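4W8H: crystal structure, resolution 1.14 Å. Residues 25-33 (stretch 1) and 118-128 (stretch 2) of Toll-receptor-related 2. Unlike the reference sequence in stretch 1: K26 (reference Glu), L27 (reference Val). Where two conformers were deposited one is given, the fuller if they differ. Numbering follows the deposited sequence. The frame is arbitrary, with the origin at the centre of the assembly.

Stretch 1, residues 25-33: FKLERAGIK
Stretch 2 (118-128) FWRNLFRDIRN

The side chain of K26 lies over one face of the W119 indole: CE sits 3.5 Å from the centroid of the five-membered ring, 9° off its normal, and NZ lies 4.7 Å from the same centroid, 10° off, so a CH-pi contact and a cation-pi contact share one ring. K26 reaches there with chi1 to chi4 m, t, p, p; W119 has chi1 m and chi2 111°. The backbone is two helices, 25-29 and 118-127, both begun earlier in the chain, with axes 11.6 Å apart at closest approach and N-to-C directions 54° apart (signed crossing angle -54°). Register is set by CA-CA distances of 8.7 Å for K26-W119, 7.8 Å for L27-F123 and 8.1 Å for I32-I126. Stretch 1 leaves its helix through a Schellman motif: G31 takes phi/psi 80/14, favourable for glycine, while I32 N bonds L27 O (3.0 Å) and G31 N bonds E28 O (3.0 Å). I32 then extends (-91/127), its CB directed toward the second helix.

F123 (chi1 m, chi2 -12°) fills the middle. A30 CB lies over one face of its ring, 4.1 Å from the centroid; I32 CD1 approaches F123 CD1 at 3.7 Å, and L27 CD2 approaches F123 CE1 at 3.8 Å. L27, I32 and I126 all adopt m, t, and close the apolar layer through L27 CD2 to I126 CD1 (3.6 Å) and I32 CG2 to I126 CG2 (3.9 Å).

The direct hydrogen bond between the stretches runs from R127 NH2 to A30 O (3.0 Å, 142°), with the carbonyl near the guanidinium plane. R127, extended with chi1 to chi3 m, t, t, brings its end to the turn. Water 1 bridges the same pair, donating to A30 O (2.7 Å) and accepting from R127 NE (2.7 Å), so this carbonyl receives both arginine and water. Together the stretches bury 434 Å².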

# COMPACT_ATOMS: atom_id res chain seq x y z
N PHE A 25 6.91 3.51 9.56
CA PHE A 25 8.02 4.12 10.27
C PHE A 25 9.06 4.66 9.30
O PHE A 25 9.47 5.81 9.43
CB PHE A 25 8.63 3.07 11.19
CG PHE A 25 9.76 3.55 12.07
CD1 PHE A 25 9.50 4.42 13.10
CD2 PHE A 25 11.03 3.06 11.92
CE1 PHE A 25 10.52 4.83 13.96
CE2 PHE A 25 12.06 3.47 12.77
CZ PHE A 25 11.79 4.35 13.77
N LYS A 26 9.48 3.85 8.35
CA LYS A 26 10.51 4.29 7.41
C LYS A 26 10.01 5.35 6.45
O LYS A 26 10.76 6.29 6.11
CB LYS A 26 11.08 3.10 6.68
CG LYS A 26 12.07 2.35 7.56
CD LYS A 26 12.85 1.33 6.81
CE LYS A 26 13.72 1.90 5.69
NZ LYS A 26 14.62 3.02 6.06
N LEU A 27 8.77 5.21 5.98
CA LEU A 27 8.23 6.22 5.08
C LEU A 27 8.20 7.58 5.75
O LEU A 27 8.65 8.57 5.17
CB LEU A 27 6.82 5.81 4.63
CG LEU A 27 6.71 4.67 3.62
CD1 LEU A 27 5.27 4.13 3.61
CD2 LEU A 27 7.12 5.09 2.23
N GLU A 28 7.71 7.63 6.98
CA GLU A 28 7.56 8.90 7.68
C GLU A 28 8.93 9.50 8.00
O GLU A 28 9.13 10.72 7.91
CB GLU A 28 6.64 8.73 8.89
CG GLU A 28 5.18 8.46 8.45
CD GLU A 28 4.18 8.51 9.57
OE1 GLU A 28 4.52 8.17 10.72
OE2 GLU A 28 3.04 8.88 9.27
N ARG A 29 9.89 8.64 8.35
CA ARG A 29 11.26 9.16 8.60
C ARG A 29 11.88 9.78 7.35
O ARG A 29 12.69 10.69 7.44
CB ARG A 29 12.14 8.05 9.15
CG ARG A 29 11.85 7.77 10.62
CD ARG A 29 12.53 6.52 11.12
NE ARG A 29 13.98 6.67 11.11
CZ ARG A 29 14.72 7.09 12.14
NH1 ARG A 29 14.13 7.39 13.29
NH2 ARG A 29 16.04 7.19 12.02
N ALA A 30 11.49 9.24 6.19
CA ALA A 30 11.98 9.70 4.89
C ALA A 30 11.22 10.94 4.40
O ALA A 30 11.47 11.39 3.27
CB ALA A 30 11.89 8.56 3.85
N GLY A 31 10.33 11.49 5.22
CA GLY A 31 9.56 12.65 4.85
C GLY A 31 8.37 12.41 3.96
O GLY A 31 7.80 13.35 3.39
N ILE A 32 7.96 11.15 3.83
CA ILE A 32 6.84 10.78 3.00
C ILE A 32 5.57 10.81 3.85
O ILE A 32 5.48 10.19 4.89
CB ILE A 32 7.09 9.40 2.35
CG1 ILE A 32 8.30 9.52 1.38
CG2 ILE A 32 5.81 8.88 1.66
CD1 ILE A 32 8.86 8.20 0.89
N LYS A 33 4.58 11.55 3.37
CA LYS A 33 3.33 11.76 4.07
C LYS A 33 2.42 10.55 3.79
O LYS A 33 2.13 10.23 2.63
CB LYS A 33 2.63 13.03 3.58
CG LYS A 33 3.45 14.29 3.72
CD LYS A 33 2.71 15.53 3.15
CE LYS A 33 2.54 15.48 1.61
NZ LYS A 33 1.86 16.68 1.00
N PHE A 118 15.31 -2.57 -2.06
CA PHE A 118 13.89 -2.42 -1.81
C PHE A 118 13.49 -1.00 -1.44
O PHE A 118 12.60 -0.40 -2.06
CB PHE A 118 13.46 -3.40 -0.71
CG PHE A 118 11.97 -3.37 -0.43
CD1 PHE A 118 11.10 -4.16 -1.16
CD2 PHE A 118 11.49 -2.56 0.55
CE1 PHE A 118 9.73 -4.13 -0.90
CE2 PHE A 118 10.13 -2.51 0.82
CZ PHE A 118 9.26 -3.30 0.10
N TRP A 119 14.12 -0.43 -0.41
CA TRP A 119 13.66 0.86 0.06
C TRP A 119 13.99 1.94 -0.97
O TRP A 119 13.19 2.81 -1.20
CB TRP A 119 14.30 1.20 1.44
CG TRP A 119 13.88 0.23 2.47
CD1 TRP A 119 14.65 -0.72 3.10
CD2 TRP A 119 12.56 0.07 2.99
NE1 TRP A 119 13.89 -1.44 3.98
CE2 TRP A 119 12.61 -0.98 3.94
CE3 TRP A 119 11.34 0.72 2.77
CZ2 TRP A 119 11.48 -1.43 4.61
CZ3 TRP A 119 10.24 0.31 3.51
CH2 TRP A 119 10.31 -0.78 4.39
N ARG A 120 15.16 1.87 -1.60
CA ARG A 120 15.53 2.79 -2.67
C ARG A 120 14.45 2.81 -3.75
O ARG A 120 14.04 3.85 -4.23
CB ARG A 120 16.87 2.36 -3.27
CG ARG A 120 17.35 3.17 -4.46
CD ARG A 120 18.50 2.42 -5.17
NE ARG A 120 18.03 1.25 -5.93
CZ ARG A 120 18.81 0.45 -6.66
NH1 ARG A 120 18.29 -0.58 -7.30
NH2 ARG A 120 20.12 0.67 -6.77
N ASN A 121 14.04 1.63 -4.16
CA ASN A 121 13.05 1.54 -5.23
C ASN A 121 11.69 2.09 -4.81
O ASN A 121 11.03 2.80 -5.56
CB ASN A 121 12.88 0.08 -5.68
CG ASN A 121 14.11 -0.45 -6.42
OD1 ASN A 121 15.00 0.29 -6.82
ND2 ASN A 121 14.14 -1.76 -6.59
N LEU A 122 11.27 1.75 -3.60
CA LEU A 122 10.00 2.23 -3.09
C LEU A 122 9.99 3.76 -3.01
O LEU A 122 9.08 4.43 -3.51
CB LEU A 122 9.74 1.62 -1.72
CG LEU A 122 8.45 2.06 -1.03
CD1 LEU A 122 7.19 1.72 -1.87
CD2 LEU A 122 8.31 1.41 0.33
N PHE A 123 11.01 4.32 -2.38
CA PHE A 123 11.02 5.76 -2.18
C PHE A 123 11.14 6.47 -3.52
O PHE A 123 10.55 7.53 -3.72
CB PHE A 123 12.18 6.18 -1.27
CG PHE A 123 12.09 5.70 0.14
CD1 PHE A 123 10.95 5.15 0.69
CD2 PHE A 123 13.22 5.71 0.90
CE1 PHE A 123 10.92 4.68 1.98
CE2 PHE A 123 13.21 5.25 2.21
CZ PHE A 123 12.05 4.73 2.75
N ARG A 124 11.89 5.93 -4.46
CA ARG A 124 12.04 6.55 -5.78
C ARG A 124 10.70 6.63 -6.50
O ARG A 124 10.39 7.64 -7.15
CB ARG A 124 13.06 5.75 -6.59
CG ARG A 124 13.39 6.33 -7.94
CD ARG A 124 14.17 5.33 -8.74
NE ARG A 124 15.52 5.10 -8.23
CZ ARG A 124 16.06 3.91 -7.97
NH1 ARG A 124 17.31 3.88 -7.54
NH2 ARG A 124 15.42 2.75 -8.15
N ASP A 125 9.92 5.57 -6.40
CA ASP A 125 8.64 5.59 -7.09
C ASP A 125 7.70 6.61 -6.48
O ASP A 125 6.99 7.35 -7.20
CB ASP A 125 7.95 4.24 -7.14
CG ASP A 125 6.76 4.27 -8.08
OD1 ASP A 125 6.97 4.45 -9.29
OD2 ASP A 125 5.62 4.20 -7.63
N ILE A 126 7.67 6.65 -5.15
CA ILE A 126 6.80 7.57 -4.45
C ILE A 126 7.18 9.00 -4.81
O ILE A 126 6.30 9.83 -5.08
CB ILE A 126 6.89 7.33 -2.94
CG1 ILE A 126 6.32 5.94 -2.66
CG2 ILE A 126 6.18 8.47 -2.18
CD1 ILE A 126 6.45 5.51 -1.24
N ARG A 127 8.48 9.28 -4.88
CA ARG A 127 8.98 10.64 -5.12
C ARG A 127 8.92 11.05 -6.57
O ARG A 127 8.98 12.23 -6.85
CB ARG A 127 10.39 10.74 -4.57
CG ARG A 127 10.41 10.66 -3.06
CD ARG A 127 11.83 10.42 -2.54
NE ARG A 127 11.93 10.56 -1.09
CZ ARG A 127 12.93 10.05 -0.36
NH1 ARG A 127 13.88 9.31 -0.91
NH2 ARG A 127 12.96 10.27 0.95
N ASN A 128 8.77 10.09 -7.48
CA ASN A 128 8.75 10.32 -8.94
C ASN A 128 7.47 11.03 -9.29
O ASN A 128 6.40 10.49 -8.96
CB ASN A 128 8.78 8.98 -9.70
CG ASN A 128 9.06 9.13 -11.18
OD1 ASN A 128 8.92 10.22 -11.74
ND2 ASN A 128 9.45 8.02 -11.82
O HOH W 1 10.66 12.00 0.81